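Amine Dehydrogenase (Pseudomonas putida, PDB 1JMX) probably forms the beta-propeller subunit of a bacterial quinohemoprotein amine dehydrogenase, which oxidises primary amines and passes the electrons on to heme c. Local coordinates at residues 77-85 against 128-139. Numbering follows the deposited sequence.
Sequences NTFHANLSS and EVFSTADGLEAK
Two neighbouring blades of a beta-propeller pack together where F79 and A81 of strand 76-82, outermost in its four-stranded sheet, meet F130 of strand 126-131 and A138 beyond it. F79, with CG anti to its own N (chi1 175°), sends its ring across to the second blade. The ring's edge meets F130, F79 CZ lying 3.8 Å from F130 CB, and F79 CE1 is 3.5 Å from A138 CB; a flat, apolar ring suits this buried seam. A81 is small enough to sit squarely over the F130 ring, a CH-pi contact with CB 3.8 Å from the centroid, and L83 CD2 packs against F130 CZ. The strand is already bonded to strand 66-71 on its inner side, with a classic bulge of T78 and F79 opposite G69; its outer side takes the turn instead. H80 N donates to G135 O (3.0 Å), and A138 N returns a weak bond to H80 O; G135 has a positive phi (66°), which glycine adopts easily. L136 lays CD1 3.3 Å from N77 O, an apolar chain resting on the strand. Farther along, water links the two segments: one molecule joins N82 O, S85 OG and E128 OE1; the other oxygen of that carboxylate, OE2, forms a salt bridge with R126.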
ATOM      1  N   ASN B  77      19.487 -24.378 -22.809  1.00 18.02           N
ATOM      2  CA  ASN B  77      18.049 -24.134 -22.866  1.00 17.31           C
ATOM      3  C   ASN B  77      17.477 -25.102 -23.912  1.00 17.16           C
ATOM      4  O   ASN B  77      17.555 -24.859 -25.116  1.00 17.36           O
ATOM      5  CB  ASN B  77      17.794 -22.679 -23.269  1.00 17.60           C
ATOM      6  CG  ASN B  77      16.319 -22.324 -23.307  1.00 19.05           C
ATOM      7  OD1 ASN B  77      15.469 -23.060 -22.799  1.00 20.58           O
ATOM      8  ND2 ASN B  77      16.010 -21.185 -23.905  1.00 18.50           N
ATOM      9  N   THR B  78      16.933 -26.213 -23.430  1.00 17.01           N
ATOM     10  CA  THR B  78      16.383 -27.264 -24.283  1.00 17.16           C
ATOM     11  C   THR B  78      14.880 -27.194 -24.559  1.00 18.04           C
ATOM     12  O   THR B  78      14.371 -27.878 -25.453  1.00 19.15           O
ATOM     13  CB  THR B  78      16.677 -28.652 -23.678  1.00 16.69           C
ATOM     14  OG1 THR B  78      16.080 -28.736 -22.378  1.00 18.25           O
ATOM     15  CG2 THR B  78      18.178 -28.887 -23.568  1.00 16.26           C
ATOM     16  N   PHE B  79      14.163 -26.398 -23.779  1.00 16.46           N
ATOM     17  CA  PHE B  79      12.728 -26.286 -23.955  1.00 14.41           C
ATOM     18  C   PHE B  79      12.264 -24.890 -23.634  1.00 14.67           C
ATOM     19  O   PHE B  79      12.821 -24.215 -22.775  1.00 15.25           O
ATOM     20  CB  PHE B  79      12.011 -27.282 -23.045  1.00 13.09           C
ATOM     21  CG  PHE B  79      10.516 -27.164 -23.071  1.00 13.02           C
ATOM     22  CD1 PHE B  79       9.777 -27.758 -24.084  1.00 13.63           C
ATOM     23  CD2 PHE B  79       9.843 -26.467 -22.070  1.00 14.52           C
ATOM     24  CE1 PHE B  79       8.394 -27.668 -24.106  1.00 13.49           C
ATOM     25  CE2 PHE B  79       8.456 -26.369 -22.080  1.00 13.48           C
ATOM     26  CZ  PHE B  79       7.730 -26.974 -23.104  1.00 14.53           C
ATOM     27  N   HIS B  80      11.250 -24.451 -24.360  1.00 13.97           N
ATOM     28  CA  HIS B  80      10.682 -23.144 -24.137  1.00 13.69           C
ATOM     29  C   HIS B  80       9.242 -23.112 -24.612  1.00 13.60           C
ATOM     30  O   HIS B  80       8.943 -23.422 -25.765  1.00 14.51           O
ATOM     31  CB  HIS B  80      11.487 -22.048 -24.828  1.00 12.71           C
ATOM     32  CG  HIS B  80      10.816 -20.712 -24.787  1.00 14.98           C
ATOM     33  ND1 HIS B  80      10.312 -20.174 -23.624  1.00 16.63           N
ATOM     34  CD2 HIS B  80      10.483 -19.847 -25.774  1.00 16.91           C
ATOM     35  CE1 HIS B  80       9.695 -19.038 -23.895  1.00 16.51           C
ATOM     36  NE2 HIS B  80       9.784 -18.816 -25.193  1.00 17.66           N
ATOM     37  N   ALA B  81       8.353 -22.747 -23.701  1.00 13.21           N
ATOM     38  CA  ALA B  81       6.936 -22.646 -23.988  1.00 12.13           C
ATOM     39  C   ALA B  81       6.455 -21.274 -23.562  1.00 11.89           C
ATOM     40  O   ALA B  81       6.674 -20.854 -22.433  1.00 11.63           O
ATOM     41  CB  ALA B  81       6.170 -23.728 -23.243  1.00 11.94           C
ATOM     42  N   ASN B  82       5.881 -20.539 -24.499  1.00 12.05           N
ATOM     43  CA  ASN B  82       5.350 -19.230 -24.192  1.00 11.82           C
ATOM     44  C   ASN B  82       3.883 -19.456 -23.875  1.00 12.01           C
ATOM     45  O   ASN B  82       3.209 -20.229 -24.556  1.00 12.68           O
ATOM     46  CB  ASN B  82       5.520 -18.282 -25.380  1.00 11.98           C
ATOM     47  CG  ASN B  82       4.772 -16.985 -25.197  1.00  9.29           C
ATOM     48  OD1 ASN B  82       3.761 -16.753 -25.840  1.00 15.37           O
ATOM     49  ND2 ASN B  82       5.248 -16.150 -24.296  1.00 12.91           N
ATOM     50  N   LEU B  83       3.399 -18.785 -22.834  1.00 11.60           N
ATOM     51  CA  LEU B  83       2.020 -18.928 -22.397  1.00  9.84           C
ATOM     52  C   LEU B  83       1.016 -17.980 -23.059  1.00 10.28           C
ATOM     53  O   LEU B  83      -0.140 -17.907 -22.647  1.00 10.12           O
ATOM     54  CB  LEU B  83       1.952 -18.815 -20.873  1.00 10.00           C
ATOM     55  CG  LEU B  83       2.899 -19.747 -20.109  1.00 10.10           C
ATOM     56  CD1 LEU B  83       2.676 -19.582 -18.618  1.00 11.92           C
ATOM     57  CD2 LEU B  83       2.692 -21.202 -20.524  1.00 10.21           C
ATOM     58  N   SER B  84       1.440 -17.297 -24.117  1.00 11.44           N
ATOM     59  CA  SER B  84       0.562 -16.369 -24.835  1.00 11.80           C
ATOM     60  C   SER B  84       0.431 -16.758 -26.300  1.00 13.08           C
ATOM     61  O   SER B  84       0.735 -15.955 -27.183  1.00 14.83           O
ATOM     62  CB  SER B  84       1.103 -14.943 -24.744  1.00 10.58           C
ATOM     63  OG  SER B  84       1.188 -14.526 -23.407  1.00 12.84           O
ATOM     64  N   SER B  85      -0.041 -17.973 -26.557  1.00 13.38           N
ATOM     65  CA  SER B  85      -0.195 -18.461 -27.925  1.00 13.99           C
ATOM     66  C   SER B  85      -1.503 -18.056 -28.596  1.00 13.63           C
ATOM     67  O   SER B  85      -1.622 -18.147 -29.817  1.00 15.66           O
ATOM     68  CB  SER B  85      -0.023 -19.976 -27.978  1.00 13.82           C
ATOM     69  OG  SER B  85      -0.987 -20.614 -27.169  1.00 18.39           O
ATOM     70  N   GLU B 128      -2.886 -25.629 -20.440  1.00 10.46           N
ATOM     71  CA  GLU B 128      -2.254 -25.860 -21.729  1.00 11.13           C
ATOM     72  C   GLU B 128      -1.186 -26.923 -21.529  1.00 11.15           C
ATOM     73  O   GLU B 128      -0.400 -26.854 -20.588  1.00 12.67           O
ATOM     74  CB  GLU B 128      -1.626 -24.579 -22.270  1.00 12.22           C
ATOM     75  CG  GLU B 128      -2.636 -23.507 -22.608  1.00 13.63           C
ATOM     76  CD  GLU B 128      -2.022 -22.286 -23.237  1.00 12.70           C
ATOM     77  OE1 GLU B 128      -0.807 -22.057 -23.096  1.00 14.33           O
ATOM     78  OE2 GLU B 128      -2.771 -21.547 -23.882  1.00 13.78           O
ATOM     79  N   VAL B 129      -1.203 -27.931 -22.391  1.00 11.90           N
ATOM     80  CA  VAL B 129      -0.255 -29.027 -22.325  1.00 11.24           C
ATOM     81  C   VAL B 129       0.777 -28.827 -23.416  1.00 13.66           C
ATOM     82  O   VAL B 129       0.437 -28.506 -24.548  1.00 15.08           O
ATOM     83  CB  VAL B 129      -0.950 -30.383 -22.549  1.00 11.09           C
ATOM     84  CG1 VAL B 129       0.013 -31.517 -22.279  1.00 10.58           C
ATOM     85  CG2 VAL B 129      -2.186 -30.504 -21.669  1.00 11.48           C
ATOM     86  N   PHE B 130       2.043 -28.992 -23.070  1.00 13.64           N
ATOM     87  CA  PHE B 130       3.118 -28.834 -24.031  1.00 13.67           C
ATOM     88  C   PHE B 130       3.922 -30.115 -24.026  1.00 14.32           C
ATOM     89  O   PHE B 130       4.056 -30.776 -22.997  1.00 14.05           O
ATOM     90  CB  PHE B 130       4.040 -27.675 -23.640  1.00 12.02           C
ATOM     91  CG  PHE B 130       3.333 -26.365 -23.491  1.00 12.15           C
ATOM     92  CD1 PHE B 130       2.804 -25.981 -22.265  1.00 11.57           C
ATOM     93  CD2 PHE B 130       3.180 -25.517 -24.579  1.00 12.59           C
ATOM     94  CE1 PHE B 130       2.132 -24.773 -22.128  1.00 10.57           C
ATOM     95  CE2 PHE B 130       2.508 -24.305 -24.447  1.00 12.05           C
ATOM     96  CZ  PHE B 130       1.985 -23.937 -23.222  1.00 11.12           C
ATOM     97  N   SER B 131       4.390 -30.498 -25.199  1.00 14.63           N
ATOM     98  CA  SER B 131       5.214 -31.675 -25.318  1.00 15.71           C
ATOM     99  C   SER B 131       6.636 -31.159 -25.154  1.00 15.50           C
ATOM    100  O   SER B 131       7.021 -30.180 -25.792  1.00 15.40           O
ATOM    101  CB  SER B 131       5.027 -32.316 -26.686  1.00 14.96           C
ATOM    102  OG  SER B 131       5.921 -33.394 -26.845  1.00 19.63           O
ATOM    103  N   THR B 132       7.400 -31.783 -24.268  1.00 17.22           N
ATOM    104  CA  THR B 132       8.770 -31.350 -24.023  1.00 17.65           C
ATOM    105  C   THR B 132       9.691 -31.591 -25.219  1.00 18.76           C
ATOM    106  O   THR B 132      10.767 -30.990 -25.322  1.00 19.48           O
ATOM    107  CB  THR B 132       9.347 -32.030 -22.779  1.00 17.60           C
ATOM    108  OG1 THR B 132       9.274 -33.451 -22.932  1.00 16.76           O
ATOM    109  CG2 THR B 132       8.560 -31.620 -21.549  1.00 16.42           C
ATOM    110  N   ALA B 133       9.250 -32.454 -26.131  1.00 18.95           N
ATOM    111  CA  ALA B 133      10.021 -32.777 -27.327  1.00 19.91           C
ATOM    112  C   ALA B 133       9.968 -31.659 -28.364  1.00 19.83           C
ATOM    113  O   ALA B 133      10.801 -31.616 -29.268  1.00 20.93           O
ATOM    114  CB  ALA B 133       9.520 -34.094 -27.947  1.00 19.67           C
ATOM    115  N   ASP B 134       9.012 -30.741 -28.215  1.00 19.45           N
ATOM    116  CA  ASP B 134       8.849 -29.634 -29.153  1.00 19.02           C
ATOM    117  C   ASP B 134       9.893 -28.523 -29.134  1.00 19.57           C
ATOM    118  O   ASP B 134       9.809 -27.577 -29.921  1.00 20.61           O
ATOM    119  CB  ASP B 134       7.434 -29.068 -29.063  1.00 19.52           C
ATOM    120  CG  ASP B 134       6.394 -30.026 -29.623  1.00 19.44           C
ATOM    121  OD1 ASP B 134       5.184 -29.738 -29.511  1.00 19.61           O
ATOM    122  OD2 ASP B 134       6.792 -31.079 -30.179  1.00 23.32           O
ATOM    123  N   GLY B 135      10.868 -28.635 -28.237  1.00 20.17           N
ATOM    124  CA  GLY B 135      11.945 -27.658 -28.164  1.00 20.21           C
ATOM    125  C   GLY B 135      11.664 -26.218 -27.760  1.00 20.56           C
ATOM    126  O   GLY B 135      10.812 -25.936 -26.914  1.00 19.48           O
ATOM    127  N   LEU B 136      12.385 -25.302 -28.402  1.00 21.36           N
ATOM    128  CA  LEU B 136      12.290 -23.877 -28.109  1.00 22.23           C
ATOM    129  C   LEU B 136      11.127 -23.107 -28.709  1.00 22.84           C
ATOM    130  O   LEU B 136      11.064 -21.885 -28.554  1.00 24.13           O
ATOM    131  CB  LEU B 136      13.602 -23.167 -28.461  1.00 22.56           C
ATOM    132  CG  LEU B 136      14.904 -23.551 -27.740  1.00 23.50           C
ATOM    133  CD1 LEU B 136      14.658 -23.746 -26.253  1.00 23.06           C
ATOM    134  CD2 LEU B 136      15.479 -24.818 -28.332  1.00 26.31           C
ATOM    135  N   GLU B 137      10.202 -23.798 -29.372  1.00 23.89           N
ATOM    136  CA  GLU B 137       9.049 -23.122 -29.975  1.00 25.54           C
ATOM    137  C   GLU B 137       7.765 -23.894 -29.686  1.00 24.13           C
ATOM    138  O   GLU B 137       6.815 -23.854 -30.471  1.00 24.78           O
ATOM    139  CB  GLU B 137       9.233 -22.994 -31.492  1.00 30.46           C
ATOM    140  CG  GLU B 137      10.628 -22.516 -31.953  1.00 36.75           C
ATOM    141  CD  GLU B 137      10.764 -20.996 -32.118  1.00 40.34           C
ATOM    142  OE1 GLU B 137       9.834 -20.242 -31.735  1.00 43.31           O
ATOM    143  OE2 GLU B 137      11.822 -20.556 -32.644  1.00 41.77           O
ATOM    144  N   ALA B 138       7.739 -24.569 -28.536  1.00 22.14           N
ATOM    145  CA  ALA B 138       6.599 -25.379 -28.110  1.00 19.66           C
ATOM    146  C   ALA B 138       5.274 -24.632 -28.029  1.00 18.06           C
ATOM    147  O   ALA B 138       5.201 -23.508 -27.534  1.00 17.33           O
ATOM    148  CB  ALA B 138       6.904 -26.049 -26.780  1.00 19.01           C
ATOM    149  N   LYS B 139       4.225 -25.277 -28.521  1.00 17.56           N
ATOM    150  CA  LYS B 139       2.889 -24.699 -28.520  1.00 16.50           C
ATOM    151  C   LYS B 139       1.895 -25.709 -27.968  1.00 14.47           C
ATOM    152  O   LYS B 139       2.189 -26.900 -27.924  1.00 14.54           O
ATOM    153  CB  LYS B 139       2.516 -24.242 -29.935  1.00 19.16           C
ATOM    154  CG  LYS B 139       3.115 -22.875 -30.295  1.00 22.65           C
ATOM    155  CD  LYS B 139       2.949 -22.539 -31.760  1.00 23.77           C
ATOM    156  CE  LYS B 139       3.372 -21.099 -32.035  1.00 27.31           C
ATOM    157  NZ  LYS B 139       2.401 -20.075 -31.502  1.00 28.66           N
TER
HETATM  158  O   HOH W   1       6.779 -21.317 -27.296  1.00 17.15           O
HETATM  159  O   HOH W   2       3.340 -21.455 -26.951  1.00 15.66           O
HETATM  160  O   HOH W   3       0.483 -20.397 -24.807  1.00 17.31           O
HETATM  161  O   HOH W   4      -2.238 -18.972 -24.138  1.00 13.30           O
HETATM  162  O   HOH W   5      -0.410 -20.554 -31.529  1.00 23.52           O